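Local coordinates for protein xylanase Y (Bacillus halodurans, PDB 1WU4) that hydrolyses xylooligosaccharides of three or more units with inversion of anomeric configuration, releasing xylose from the reducing end, at residues Y74-A79 with R90-T95. The protein carries 1 engineered substitution. Sequence-based numbering, arbitrary orientation.
Sequences YGMMMA and RIWNWT
Gly75 and Met76 of helix 69-81 receive Ile91 and Trp92 of helix 85-99, a sequential, nearly antiparallel helix pair (156° between the local axes) of the (alpha/alpha)6 barrel of glycoside hydrolase family 8. At Gly75 the bare backbone is the surface: with no side chain here, the methyl Ile91 CD1 packs directly on the main chain, 3.8 Å from Gly75 C. Glu70, by similarity the proton donor, lies earlier on the same helix, its side chain about 9 Å from Gly75. Met76 comes next and reaches across with its thioether. Its CG, beside the backbone N (chi1 -77°), passes Ile91 CG2 at 3.7 Å, the two side chains running in opposite directions. A bend at chi3 (62°) then brings the methyl to the indole, with Met76 CE 3.5 Å from Trp92 CE3. The sulfur itself makes an oblique Met-aromatic contact, Met76 SD standing 4.9 Å from the centroid of the Trp92 six-membered ring. Cutting Met76 back to an alanine is likely to leave Ile91 CG2 and Trp92 CE3 without their apolar partner and to open a gap between the helices. Phe133 of helix 127-144 also packs on Met76, and Trp92 NE1 is hydrogen-bonded to Pro151 O. One turn beyond Ile91, Thr95 OG1 donates to Ile91 O at 2.8 Å from above the carbonyl plane, a second bond to the oxygen that already accepts from Thr95 N.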
ATOM      1  N   TYR A  74      -6.282   2.881   2.250  1.00  8.31           N
ATOM      2  CA  TYR A  74      -6.422   1.539   1.689  1.00  7.89           C
ATOM      3  C   TYR A  74      -7.893   1.315   1.341  1.00  8.45           C
ATOM      4  O   TYR A  74      -8.220   0.809   0.268  1.00  9.33           O
ATOM      5  CB  TYR A  74      -6.018   0.459   2.699  1.00  9.73           C
ATOM      6  CG  TYR A  74      -4.535   0.203   2.884  1.00  8.94           C
ATOM      7  CD1 TYR A  74      -3.574   0.792   2.059  1.00 11.38           C
ATOM      8  CD2 TYR A  74      -4.098  -0.658   3.891  1.00  9.94           C
ATOM      9  CE1 TYR A  74      -2.208   0.524   2.242  1.00 10.41           C
ATOM     10  CE2 TYR A  74      -2.748  -0.931   4.078  1.00 10.79           C
ATOM     11  CZ  TYR A  74      -1.809  -0.340   3.255  1.00 11.02           C
ATOM     12  OH  TYR A  74      -0.474  -0.623   3.459  1.00 12.15           O
ATOM     13  N   GLY A  75      -8.771   1.681   2.276  1.00  8.45           N
ATOM     14  CA  GLY A  75     -10.201   1.510   2.078  1.00  9.65           C
ATOM     15  C   GLY A  75     -10.714   2.234   0.853  1.00  8.63           C
ATOM     16  O   GLY A  75     -11.542   1.710   0.109  1.00  9.92           O
ATOM     17  N   MET A  76     -10.233   3.454   0.646  1.00  8.77           N
ATOM     18  CA  MET A  76     -10.635   4.225  -0.517  1.00  7.97           C
ATOM     19  C   MET A  76     -10.132   3.541  -1.788  1.00  9.18           C
ATOM     20  O   MET A  76     -10.858   3.448  -2.773  1.00  9.08           O
ATOM     21  CB  MET A  76     -10.101   5.656  -0.410  1.00  8.06           C
ATOM     22  CG  MET A  76     -10.917   6.508   0.552  1.00  9.52           C
ATOM     23  SD  MET A  76     -10.111   8.040   1.036  1.00  9.88           S
ATOM     24  CE  MET A  76      -9.973   8.871  -0.543  1.00 12.71           C
ATOM     25  N   MET A  77      -8.898   3.045  -1.766  1.00  9.12           N
ATOM     26  CA  MET A  77      -8.366   2.362  -2.939  1.00  9.20           C
ATOM     27  C   MET A  77      -9.190   1.105  -3.229  1.00  8.71           C
ATOM     28  O   MET A  77      -9.522   0.821  -4.380  1.00  9.41           O
ATOM     29  CB  MET A  77      -6.896   1.988  -2.732  1.00  8.91           C
ATOM     30  CG  MET A  77      -6.255   1.306  -3.943  1.00  9.71           C
ATOM     31  SD  MET A  77      -6.345   2.282  -5.463  1.00  9.04           S
ATOM     32  CE  MET A  77      -4.929   3.354  -5.252  1.00 11.85           C
ATOM     33  N   MET A  78      -9.519   0.353  -2.185  1.00  8.28           N
ATOM     34  CA  MET A  78     -10.316  -0.857  -2.349  1.00  9.43           C
ATOM     35  C   MET A  78     -11.688  -0.516  -2.923  1.00  9.94           C
ATOM     36  O   MET A  78     -12.167  -1.168  -3.856  1.00 10.42           O
ATOM     37  CB  MET A  78     -10.486  -1.559  -1.000  1.00 10.40           C
ATOM     38  CG  MET A  78      -9.183  -2.080  -0.412  1.00 11.50           C
ATOM     39  SD  MET A  78      -9.317  -2.451   1.350  1.00 11.39           S
ATOM     40  CE  MET A  78      -7.680  -3.130   1.684  1.00 14.08           C
ATOM     41  N   ALA A  79     -12.322   0.508  -2.359  1.00  9.55           N
ATOM     42  CA  ALA A  79     -13.645   0.922  -2.810  1.00 11.30           C
ATOM     43  C   ALA A  79     -13.683   1.349  -4.274  1.00  9.84           C
ATOM     44  O   ALA A  79     -14.598   0.969  -5.007  1.00 11.28           O
ATOM     45  CB  ALA A  79     -14.175   2.044  -1.923  1.00 10.16           C
ATOM     46  N   ARG A  90     -17.968   7.770   1.901  1.00 11.89           N
ATOM     47  CA  ARG A  90     -18.147   7.702   3.345  1.00 12.56           C
ATOM     48  C   ARG A  90     -16.787   7.777   4.042  1.00 12.07           C
ATOM     49  O   ARG A  90     -16.617   8.499   5.025  1.00 13.26           O
ATOM     50  CB  ARG A  90     -18.860   6.405   3.739  1.00 12.73           C
ATOM     51  CG  ARG A  90     -20.378   6.432   3.563  1.00 13.12           C
ATOM     52  CD  ARG A  90     -20.970   5.053   3.830  1.00 13.47           C
ATOM     53  NE  ARG A  90     -22.429   5.025   3.742  1.00 16.77           N
ATOM     54  CZ  ARG A  90     -23.249   5.406   4.718  1.00 21.74           C
ATOM     55  NH1 ARG A  90     -22.761   5.848   5.869  1.00 19.23           N
ATOM     56  NH2 ARG A  90     -24.562   5.333   4.543  1.00 21.88           N
ATOM     57  N   ILE A  91     -15.814   7.035   3.517  1.00 10.89           N
ATOM     58  CA  ILE A  91     -14.472   7.012   4.091  1.00 11.11           C
ATOM     59  C   ILE A  91     -13.740   8.341   3.895  1.00 11.40           C
ATOM     60  O   ILE A  91     -13.145   8.878   4.832  1.00 10.71           O
ATOM     61  CB  ILE A  91     -13.627   5.876   3.462  1.00 10.79           C
ATOM     62  CG1 ILE A  91     -14.243   4.516   3.807  1.00 11.38           C
ATOM     63  CG2 ILE A  91     -12.189   5.954   3.963  1.00  8.71           C
ATOM     64  CD1 ILE A  91     -13.598   3.347   3.081  1.00 12.27           C
ATOM     65  N   TRP A  92     -13.782   8.869   2.676  1.00 10.38           N
ATOM     66  CA  TRP A  92     -13.114  10.129   2.374  1.00  9.30           C
ATOM     67  C   TRP A  92     -13.723  11.268   3.196  1.00 12.03           C
ATOM     68  O   TRP A  92     -13.013  12.150   3.673  1.00 11.05           O
ATOM     69  CB  TRP A  92     -13.229  10.420   0.874  1.00 10.62           C
ATOM     70  CG  TRP A  92     -12.614  11.713   0.424  1.00  9.45           C
ATOM     71  CD1 TRP A  92     -13.197  12.647  -0.382  1.00 11.78           C
ATOM     72  CD2 TRP A  92     -11.295  12.204   0.715  1.00  9.67           C
ATOM     73  NE1 TRP A  92     -12.329  13.686  -0.613  1.00 11.08           N
ATOM     74  CE2 TRP A  92     -11.154  13.441   0.047  1.00 10.85           C
ATOM     75  CE3 TRP A  92     -10.218  11.719   1.472  1.00  9.19           C
ATOM     76  CZ2 TRP A  92      -9.981  14.203   0.112  1.00 10.73           C
ATOM     77  CZ3 TRP A  92      -9.048  12.480   1.536  1.00 10.46           C
ATOM     78  CH2 TRP A  92      -8.944  13.709   0.858  1.00 10.82           C
ATOM     79  N   ASN A  93     -15.040  11.237   3.371  1.00 12.38           N
ATOM     80  CA  ASN A  93     -15.716  12.267   4.148  1.00 13.15           C
ATOM     81  C   ASN A  93     -15.233  12.231   5.602  1.00 12.75           C
ATOM     82  O   ASN A  93     -14.939  13.273   6.190  1.00 12.06           O
ATOM     83  CB  ASN A  93     -17.234  12.065   4.078  1.00 14.98           C
ATOM     84  CG  ASN A  93     -18.004  13.231   4.665  1.00 19.38           C
ATOM     85  OD1 ASN A  93     -17.658  14.394   4.444  1.00 18.13           O
ATOM     86  ND2 ASN A  93     -19.065  12.928   5.406  1.00 23.08           N
ATOM     87  N   TRP A  94     -15.139  11.033   6.175  1.00 11.57           N
ATOM     88  CA  TRP A  94     -14.680  10.880   7.553  1.00 10.72           C
ATOM     89  C   TRP A  94     -13.243  11.385   7.657  1.00 13.06           C
ATOM     90  O   TRP A  94     -12.872  12.069   8.611  1.00 13.28           O
ATOM     91  CB  TRP A  94     -14.724   9.405   7.966  1.00 11.60           C
ATOM     92  CG  TRP A  94     -14.744   9.155   9.455  1.00 12.19           C
ATOM     93  CD1 TRP A  94     -15.847   8.911  10.227  1.00 14.45           C
ATOM     94  CD2 TRP A  94     -13.615   9.078  10.340  1.00 12.29           C
ATOM     95  NE1 TRP A  94     -15.476   8.678  11.529  1.00 13.34           N
ATOM     96  CE2 TRP A  94     -14.114   8.775  11.629  1.00 12.72           C
ATOM     97  CE3 TRP A  94     -12.229   9.233  10.171  1.00 11.85           C
ATOM     98  CZ2 TRP A  94     -13.278   8.622  12.742  1.00 14.01           C
ATOM     99  CZ3 TRP A  94     -11.397   9.081  11.281  1.00 11.76           C
ATOM    100  CH2 TRP A  94     -11.929   8.777  12.550  1.00 13.61           C
ATOM    101  N   THR A  95     -12.438  11.029   6.660  1.00 12.26           N
ATOM    102  CA  THR A  95     -11.037  11.423   6.606  1.00 10.22           C
ATOM    103  C   THR A  95     -10.863  12.940   6.611  1.00 10.15           C
ATOM    104  O   THR A  95     -10.079  13.482   7.392  1.00 10.62           O
ATOM    105  CB  THR A  95     -10.368  10.841   5.345  1.00 10.40           C
ATOM    106  OG1 THR A  95     -10.450   9.412   5.382  1.00 10.68           O
ATOM    107  CG2 THR A  95      -8.906  11.258   5.270  1.00 11.41           C
TER